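Side-chain contacts in N5-Carboxyaminoimidazole ribonucleotide synthetase (Staphylococcus aureus subsp. aureus, PDB 3ORQ), which catalyses the ATP-dependent conversion of 5-aminoimidazole ribonucleotide and bicarbonate to N5-carboxyaminoimidazole ribonucleotide in purine biosynthesis: residues N190-V195 and S262-Y267; V256-D261 and L266-I271. All blocks are in the same frame, centred on the assembly; numbering follows the deposited sequence.

Contact 1: N190-V195 and S262-Y267; sequences NIKKEV and SNNQLY. With ADP (adenosine-5'-diphosphate), chain D.
Lys192 reaches over the turn that follows Asp261 and sets its ammonium on the side-chain carbonyl of Asn264, NZ to OD1 3.0 Å. The two side chains meet at a slant, and the nitrogen stands 26° out of the plane of the carbonyl instead of lying in it. A bend at chi3 (-107°) in an otherwise extended lysine chain swings CE and NZ onto the amide, with CE also close to OD1. Asn264 starts from a CB directed away from Lys192, and only its amide turns back to meet the amine. Nearby, the amide of Asn190 lies against Ser262, its OD1 3.3 Å from CB of the serine. The backbones meet there too, Ser262 N giving a weak, strongly bent hydrogen bond to Asn190 O. Glu194 faces the nucleotide instead: OE1 accepts from O2' of ADP at 2.6 Å and OE2 from O3', so each carboxylate oxygen holds one ribose hydroxyl. Ile191 presses CD1 on C2 of the adenine. The contact lies at the surface, where the early part of strand 191-201 runs beside the turn joining strands 252-261 and 266-272; Lys192 and Val195 hydrogen-bond through their backbones to strand 252-261, and Leu266 leans on helix 234-245.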
loop_
_atom_site.group_PDB
_atom_site.type_symbol
_atom_site.label_atom_id
_atom_site.label_comp_id
_atom_site.label_asym_id
_atom_site.label_seq_id
_atom_site.Cartn_x
_atom_site.Cartn_y
_atom_site.Cartn_z
ATOM N N ASN A 190 4.883 -1.395 -38.592
ATOM C CA ASN A 190 4.630 0.022 -38.406
ATOM C C ASN A 190 3.551 0.202 -37.331
ATOM O O ASN A 190 2.352 0.250 -37.634
ATOM C CB ASN A 190 4.206 0.672 -39.731
ATOM C CG ASN A 190 4.097 2.193 -39.634
ATOM O OD1 ASN A 190 3.363 2.819 -40.400
ATOM N ND2 ASN A 190 4.831 2.792 -38.690
ATOM N N ILE A 191 3.994 0.292 -36.078
ATOM C CA ILE A 191 3.107 0.300 -34.902
ATOM C C ILE A 191 2.633 1.702 -34.525
ATOM O O ILE A 191 3.454 2.605 -34.391
ATOM C CB ILE A 191 3.840 -0.279 -33.710
ATOM C CG1 ILE A 191 4.208 -1.729 -33.999
ATOM C CG2 ILE A 191 2.993 -0.138 -32.407
ATOM C CD1 ILE A 191 4.903 -2.391 -32.834
ATOM N N LYS A 192 1.322 1.891 -34.353
ATOM C CA LYS A 192 0.837 3.213 -33.925
ATOM C C LYS A 192 0.620 3.306 -32.403
ATOM O O LYS A 192 0.834 4.357 -31.806
ATOM C CB LYS A 192 -0.405 3.678 -34.699
ATOM C CG LYS A 192 -1.611 2.812 -34.510
ATOM C CD LYS A 192 -2.810 3.280 -35.339
ATOM C CE LYS A 192 -3.872 3.919 -34.460
ATOM N NZ LYS A 192 -5.090 4.276 -35.245
ATOM N N LYS A 193 0.197 2.213 -31.784
ATOM C CA LYS A 193 0.053 2.166 -30.333
ATOM C C LYS A 193 0.466 0.799 -29.807
ATOM O O LYS A 193 0.304 -0.210 -30.487
ATOM C CB LYS A 193 -1.404 2.455 -29.940
ATOM C CG LYS A 193 -1.840 3.916 -30.007
ATOM C CD LYS A 193 -2.038 4.467 -28.619
ATOM C CE LYS A 193 -3.219 5.423 -28.561
ATOM N NZ LYS A 193 -2.989 6.749 -29.207
ATOM N N GLU A 194 1.022 0.784 -28.601
ATOM C CA GLU A 194 1.163 -0.456 -27.836
ATOM C C GLU A 194 0.263 -0.469 -26.618
ATOM O O GLU A 194 0.130 0.540 -25.914
ATOM C CB GLU A 194 2.595 -0.673 -27.399
ATOM C CG GLU A 194 3.551 -0.862 -28.571
ATOM C CD GLU A 194 4.933 -1.118 -28.115
ATOM O OE1 GLU A 194 5.774 -0.242 -28.317
ATOM O OE2 GLU A 194 5.180 -2.176 -27.515
ATOM N N VAL A 195 -0.365 -1.611 -26.368
ATOM C CA VAL A 195 -1.195 -1.754 -25.185
ATOM C C VAL A 195 -0.847 -3.046 -24.489
ATOM O O VAL A 195 -0.175 -3.918 -25.067
ATOM C CB VAL A 195 -2.739 -1.732 -25.482
ATOM C CG1 VAL A 195 -3.123 -0.437 -26.152
ATOM C CG2 VAL A 195 -3.176 -2.951 -26.297
ATOM N N SER A 262 -0.261 0.287 -38.025
ATOM C CA SER A 262 -0.672 1.522 -38.705
ATOM C C SER A 262 -2.116 1.388 -39.219
ATOM O O SER A 262 -2.822 2.383 -39.399
ATOM C CB SER A 262 0.272 1.824 -39.859
ATOM O OG SER A 262 0.330 0.729 -40.755
ATOM N N ASN A 263 -2.539 0.139 -39.413
ATOM C CA ASN A 263 -3.884 -0.190 -39.886
ATOM C C ASN A 263 -4.855 -0.721 -38.832
ATOM O O ASN A 263 -5.837 -1.398 -39.160
ATOM C CB ASN A 263 -3.799 -1.158 -41.064
ATOM C CG ASN A 263 -3.750 -0.437 -42.384
ATOM O OD1 ASN A 263 -4.784 -0.248 -43.030
ATOM N ND2 ASN A 263 -2.561 0.013 -42.777
ATOM N N ASN A 264 -4.573 -0.410 -37.567
ATOM C CA ASN A 264 -5.429 -0.784 -36.432
ATOM C C ASN A 264 -5.547 -2.288 -36.180
ATOM O O ASN A 264 -6.477 -2.739 -35.511
ATOM C CB ASN A 264 -6.812 -0.148 -36.552
ATOM C CG ASN A 264 -7.182 0.660 -35.339
ATOM O OD1 ASN A 264 -6.439 1.559 -34.938
ATOM N ND2 ASN A 264 -8.350 0.372 -34.760
ATOM N N GLN A 265 -4.598 -3.055 -36.713
ATOM C CA GLN A 265 -4.537 -4.497 -36.486
ATOM C C GLN A 265 -3.802 -4.911 -35.186
ATOM O O GLN A 265 -2.676 -4.447 -34.926
ATOM C CB GLN A 265 -3.866 -5.164 -37.666
ATOM C CG GLN A 265 -4.007 -6.652 -37.711
ATOM C CD GLN A 265 -4.200 -7.135 -39.124
ATOM O OE1 GLN A 265 -5.290 -6.992 -39.689
ATOM N NE2 GLN A 265 -3.136 -7.690 -39.720
ATOM N N LEU A 266 -4.432 -5.812 -34.425
ATOM C CA LEU A 266 -3.923 -6.269 -33.126
ATOM C C LEU A 266 -3.053 -7.499 -33.285
ATOM O O LEU A 266 -3.479 -8.474 -33.894
ATOM C CB LEU A 266 -5.073 -6.597 -32.152
ATOM C CG LEU A 266 -4.744 -6.792 -30.651
ATOM C CD1 LEU A 266 -4.355 -5.466 -30.010
ATOM C CD2 LEU A 266 -5.860 -7.458 -29.828
ATOM N N TYR A 267 -1.834 -7.447 -32.758
ATOM C CA TYR A 267 -1.026 -8.655 -32.606
ATOM C C TYR A 267 -0.610 -8.841 -31.133
ATOM O O TYR A 267 -0.285 -7.863 -30.433
ATOM C CB TYR A 267 0.263 -8.614 -33.433
ATOM C CG TYR A 267 0.182 -8.256 -34.920
ATOM C CD1 TYR A 267 -0.194 -6.973 -35.340
ATOM C CD2 TYR A 267 0.570 -9.174 -35.898
ATOM C CE1 TYR A 267 -0.216 -6.644 -36.662
ATOM C CE2 TYR A 267 0.560 -8.839 -37.212
ATOM C CZ TYR A 267 0.166 -7.576 -37.592
ATOM O OH TYR A 267 0.131 -7.240 -38.929
HETATM P PB ADP D . 11.613 -6.852 -24.351
HETATM O O1B ADP D . 11.155 -8.259 -24.069
HETATM O O2B ADP D . 10.815 -5.705 -23.796
HETATM O O3B ADP D . 13.092 -6.700 -24.130
HETATM P PA ADP D . 10.134 -6.692 -26.777
HETATM O O1A ADP D . 10.185 -7.869 -27.718
HETATM O O2A ADP D . 8.954 -6.557 -25.849
HETATM O O3A ADP D . 11.521 -6.640 -25.943
HETATM O "O5'" ADP D . 10.253 -5.313 -27.592
HETATM C "C5'" ADP D . 10.495 -4.080 -26.938
HETATM C "C4'" ADP D . 9.963 -2.956 -27.809
HETATM O "O4'" ADP D . 10.596 -2.967 -29.116
HETATM C "C3'" ADP D . 8.458 -3.061 -28.067
HETATM O "O3'" ADP D . 7.648 -2.445 -27.060
HETATM C "C2'" ADP D . 8.312 -2.349 -29.403
HETATM O "O2'" ADP D . 8.080 -0.966 -29.207
HETATM C "C1'" ADP D . 9.641 -2.579 -30.116
HETATM N N9 ADP D . 9.385 -3.740 -30.995
HETATM C C8 ADP D . 9.645 -5.028 -30.680
HETATM N N7 ADP D . 9.264 -5.872 -31.669
HETATM C C5 ADP D . 8.761 -5.083 -32.653
HETATM C C6 ADP D . 8.192 -5.330 -34.004
HETATM N N6 ADP D . 8.094 -6.608 -34.462
HETATM N N1 ADP D . 7.771 -4.252 -34.706
HETATM C C2 ADP D . 7.862 -2.988 -34.226
HETATM N N3 ADP D . 8.370 -2.686 -33.006
HETATM C C4 ADP D . 8.827 -3.686 -32.202
#

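Contact 2: V256-D261 and L266-I271; sequences VEFFID and LYVNEI. With MG (magnesium ion), chain C; ADP (adenosine-5'-diphosphate), chain D.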
loop_
_atom_site.group_PDB
_atom_site.type_symbol
_atom_site.label_atom_id
_atom_site.label_comp_id
_atom_site.label_asym_id
_atom_site.label_seq_id
_atom_site.Cartn_x
_atom_site.Cartn_y
_atom_site.Cartn_z
ATOM N N VAL A 256 -0.215 -9.625 -20.839
ATOM C CA VAL A 256 -0.036 -9.826 -22.278
ATOM C C VAL A 256 0.202 -8.458 -22.896
ATOM O O VAL A 256 -0.614 -7.544 -22.715
ATOM C CB VAL A 256 -1.293 -10.474 -22.902
ATOM C CG1 VAL A 256 -1.123 -10.764 -24.440
ATOM C CG2 VAL A 256 -1.678 -11.723 -22.168
ATOM N N GLU A 257 1.324 -8.323 -23.614
ATOM C CA GLU A 257 1.659 -7.128 -24.403
ATOM C C GLU A 257 1.222 -7.272 -25.848
ATOM O O GLU A 257 1.471 -8.301 -26.450
ATOM C CB GLU A 257 3.170 -6.913 -24.431
ATOM C CG GLU A 257 3.776 -6.455 -23.141
ATOM C CD GLU A 257 5.262 -6.162 -23.272
ATOM O OE1 GLU A 257 5.794 -6.017 -24.411
ATOM O OE2 GLU A 257 5.922 -6.069 -22.230
ATOM N N PHE A 258 0.634 -6.220 -26.412
ATOM C CA PHE A 258 0.122 -6.250 -27.785
ATOM C C PHE A 258 0.659 -5.094 -28.628
ATOM O O PHE A 258 0.932 -4.017 -28.119
ATOM C CB PHE A 258 -1.410 -6.120 -27.840
ATOM C CG PHE A 258 -2.164 -7.150 -27.057
ATOM C CD1 PHE A 258 -2.311 -7.024 -25.685
ATOM C CD2 PHE A 258 -2.807 -8.199 -27.705
ATOM C CE1 PHE A 258 -3.050 -7.963 -24.956
ATOM C CE2 PHE A 258 -3.530 -9.136 -27.009
ATOM C CZ PHE A 258 -3.664 -9.013 -25.612
ATOM N N PHE A 259 0.739 -5.327 -29.938
ATOM C CA PHE A 259 0.983 -4.273 -30.894
ATOM C C PHE A 259 -0.304 -3.922 -31.640
ATOM O O PHE A 259 -1.097 -4.798 -31.997
ATOM C CB PHE A 259 2.047 -4.709 -31.921
ATOM C CG PHE A 259 3.387 -5.002 -31.333
ATOM C CD1 PHE A 259 3.821 -4.353 -30.176
ATOM C CD2 PHE A 259 4.228 -5.930 -31.937
ATOM C CE1 PHE A 259 5.084 -4.622 -29.619
ATOM C CE2 PHE A 259 5.498 -6.210 -31.395
ATOM C CZ PHE A 259 5.932 -5.535 -30.234
ATOM N N ILE A 260 -0.519 -2.644 -31.893
ATOM C CA ILE A 260 -1.507 -2.306 -32.902
ATOM C C ILE A 260 -0.873 -1.605 -34.144
ATOM O O ILE A 260 -0.153 -0.606 -34.009
ATOM C CB ILE A 260 -2.732 -1.566 -32.317
ATOM C CG1 ILE A 260 -2.722 -0.113 -32.737
ATOM C CG2 ILE A 260 -2.949 -1.798 -30.745
ATOM C CD1 ILE A 260 -3.813 0.174 -33.718
ATOM N N ASP A 261 -1.139 -2.166 -35.329
ATOM C CA ASP A 261 -0.718 -1.647 -36.667
ATOM C C ASP A 261 -0.913 -0.179 -36.958
ATOM O O ASP A 261 -1.695 0.489 -36.308
ATOM C CB ASP A 261 -1.538 -2.352 -37.781
ATOM C CG ASP A 261 -0.770 -3.435 -38.445
ATOM O OD1 ASP A 261 0.347 -3.745 -37.955
ATOM O OD2 ASP A 261 -1.250 -3.965 -39.458
ATOM N N LEU A 266 -4.432 -5.812 -34.425
ATOM C CA LEU A 266 -3.923 -6.269 -33.126
ATOM C C LEU A 266 -3.053 -7.499 -33.285
ATOM O O LEU A 266 -3.479 -8.474 -33.894
ATOM C CB LEU A 266 -5.073 -6.597 -32.152
ATOM C CG LEU A 266 -4.744 -6.792 -30.651
ATOM C CD1 LEU A 266 -4.355 -5.466 -30.010
ATOM C CD2 LEU A 266 -5.860 -7.458 -29.828
ATOM N N TYR A 267 -1.834 -7.447 -32.758
ATOM C CA TYR A 267 -1.026 -8.655 -32.606
ATOM C C TYR A 267 -0.610 -8.841 -31.133
ATOM O O TYR A 267 -0.285 -7.863 -30.433
ATOM C CB TYR A 267 0.263 -8.614 -33.433
ATOM C CG TYR A 267 0.182 -8.256 -34.920
ATOM C CD1 TYR A 267 -0.194 -6.973 -35.340
ATOM C CD2 TYR A 267 0.570 -9.174 -35.898
ATOM C CE1 TYR A 267 -0.216 -6.644 -36.662
ATOM C CE2 TYR A 267 0.560 -8.839 -37.212
ATOM C CZ TYR A 267 0.166 -7.576 -37.592
ATOM O OH TYR A 267 0.131 -7.240 -38.929
ATOM N N VAL A 268 -0.572 -10.093 -30.685
ATOM C CA VAL A 268 0.081 -10.423 -29.436
ATOM C C VAL A 268 1.587 -10.341 -29.645
ATOM O O VAL A 268 2.111 -10.994 -30.550
ATOM C CB VAL A 268 -0.290 -11.845 -29.006
ATOM C CG1 VAL A 268 0.158 -12.117 -27.598
ATOM C CG2 VAL A 268 -1.774 -12.043 -29.122
ATOM N N ASN A 269 2.272 -9.549 -28.814
ATOM C CA ASN A 269 3.724 -9.509 -28.785
ATOM C C ASN A 269 4.364 -10.557 -27.871
ATOM O O ASN A 269 5.103 -11.426 -28.322
ATOM C CB ASN A 269 4.233 -8.117 -28.386
ATOM C CG ASN A 269 5.783 -8.074 -28.188
ATOM O OD1 ASN A 269 6.536 -8.808 -28.850
ATOM N ND2 ASN A 269 6.248 -7.225 -27.255
ATOM N N GLU A 270 4.123 -10.437 -26.570
ATOM C CA GLU A 270 4.733 -11.347 -25.606
ATOM C C GLU A 270 3.906 -11.425 -24.323
ATOM O O GLU A 270 3.063 -10.557 -24.074
ATOM C CB GLU A 270 6.176 -10.890 -25.294
ATOM C CG GLU A 270 6.299 -9.608 -24.422
ATOM C CD GLU A 270 7.722 -9.025 -24.347
ATOM O OE1 GLU A 270 8.657 -9.578 -25.013
ATOM O OE2 GLU A 270 7.900 -7.985 -23.634
ATOM N N ILE A 271 4.158 -12.453 -23.510
ATOM C CA ILE A 271 3.480 -12.622 -22.232
ATOM C C ILE A 271 4.493 -12.724 -21.061
ATOM O O ILE A 271 5.463 -13.490 -21.129
ATOM C CB ILE A 271 2.606 -13.871 -22.216
ATOM C CG1 ILE A 271 1.824 -14.026 -23.516
ATOM C CG2 ILE A 271 1.655 -13.867 -20.984
ATOM C CD1 ILE A 271 1.025 -15.359 -23.578
HETATM MG MG MG C . 8.214 -5.829 -23.803
HETATM P PB ADP D . 11.613 -6.852 -24.351
HETATM O O1B ADP D . 11.155 -8.259 -24.069
HETATM O O2B ADP D . 10.815 -5.705 -23.796
HETATM O O3B ADP D . 13.092 -6.700 -24.130
HETATM P PA ADP D . 10.134 -6.692 -26.777
HETATM O O1A ADP D . 10.185 -7.869 -27.718
HETATM O O2A ADP D . 8.954 -6.557 -25.849
HETATM O O3A ADP D . 11.521 -6.640 -25.943
HETATM O "O5'" ADP D . 10.253 -5.313 -27.592
HETATM C "C5'" ADP D . 10.495 -4.080 -26.938
HETATM C "C4'" ADP D . 9.963 -2.956 -27.809
HETATM O "O4'" ADP D . 10.596 -2.967 -29.116
HETATM C "C3'" ADP D . 8.458 -3.061 -28.067
HETATM O "O3'" ADP D . 7.648 -2.445 -27.060
HETATM C "C2'" ADP D . 8.312 -2.349 -29.403
HETATM O "O2'" ADP D . 8.080 -0.966 -29.207
HETATM C "C1'" ADP D . 9.641 -2.579 -30.116
HETATM N N9 ADP D . 9.385 -3.740 -30.995
HETATM C C8 ADP D . 9.645 -5.028 -30.680
HETATM N N7 ADP D . 9.264 -5.872 -31.669
HETATM C C5 ADP D . 8.761 -5.083 -32.653
HETATM C C6 ADP D . 8.192 -5.330 -34.004
HETATM N N6 ADP D . 8.094 -6.608 -34.462
HETATM N N1 ADP D . 7.771 -4.252 -34.706
HETATM C C2 ADP D . 7.862 -2.988 -34.226
HETATM N N3 ADP D . 8.370 -2.686 -33.006
HETATM C C4 ADP D . 8.827 -3.686 -32.202
#
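Glu257 and Glu270 stand side by side on one face of the antiparallel hairpin at the edge of the sheet, their carboxylate planes 54° apart, and share a magnesium ion. The metal is bound by Glu270 OE2 at 2.2 Å and more loosely by Glu257 OE1 at 2.5 Å, with O2A of ADP as a further ligand. The cation probably offsets the repulsion expected between two carboxylates this close. The other oxygen of Glu257, OE2, also lies 2.8 Å from the magnesium, a longer contact, and hydrogen-bonds to His276 NE2; metal and histidine together would restrain the carboxylate's rotation.

Among the hydrogen bonds, Phe259 and Tyr267 form an antiparallel hydrogen-bonded pair, joined by two backbone bonds. Farther along, Glu257 O takes Asn269 N at 2.8 Å and, weakly, Glu270 N, while Glu257 N binds Glu270 O. Asn269 ND2 spans ligand and protein, donating to ADP O2A at 3.1 Å and weakly to Glu257 OE1.

Aromatic contacts lie on the nucleotide side too. The backbone carries Asn269 CB over a face of the Phe259 ring, 3.7 Å from the centroid. With CG trans to the backbone N (chi1 174°), the amide is then laid over the ring, the two planes 20° apart. Tyr267 instead turns an edge, at CE1, to Asp261 OD1 (3.2 Å).

The reverse face is apolar: Phe258 packs its CB on Leu266 CD1 and its CE2 beside Val268 CG2, while Val256 CG1 meets Val268 CG1 at 3.7 Å.

Asn269 and Glu270 both oppose Glu257, a classic beta bulge within a beta hairpin. The paired glutamates and the asparagine between the strands and the phosphates form the metal-nucleotide site characteristic of the ATP-grasp fold.

How the contacts relate
Contacts 1 and 2 are centred about 8 Å apart in one antiparallel sheet, where strand 252-261 lies between 191-201 and 266-272, and they share Leu266 and Tyr267. Backbone pairing stitches them together: Lys192 N lies 2.9 Å from Ile260 O, and Val195 O 2.8 Å from Phe258 N, both probable hydrogen bonds. Together they line the ADP along its length, 190-195 serving the ribose and adenine and the hairpin of contact 2 the phosphates and magnesium, though its Phe259 also reaches the adenine. Their side chains also meet, Glu194 OE2 lying 3.2 Å from Phe259 CE1, which places the ribose-binding carboxylate next to the ring on which the Asn269 side chain stacks. The Lys192-Asn264 pairing belongs to the surface end of this hairpin.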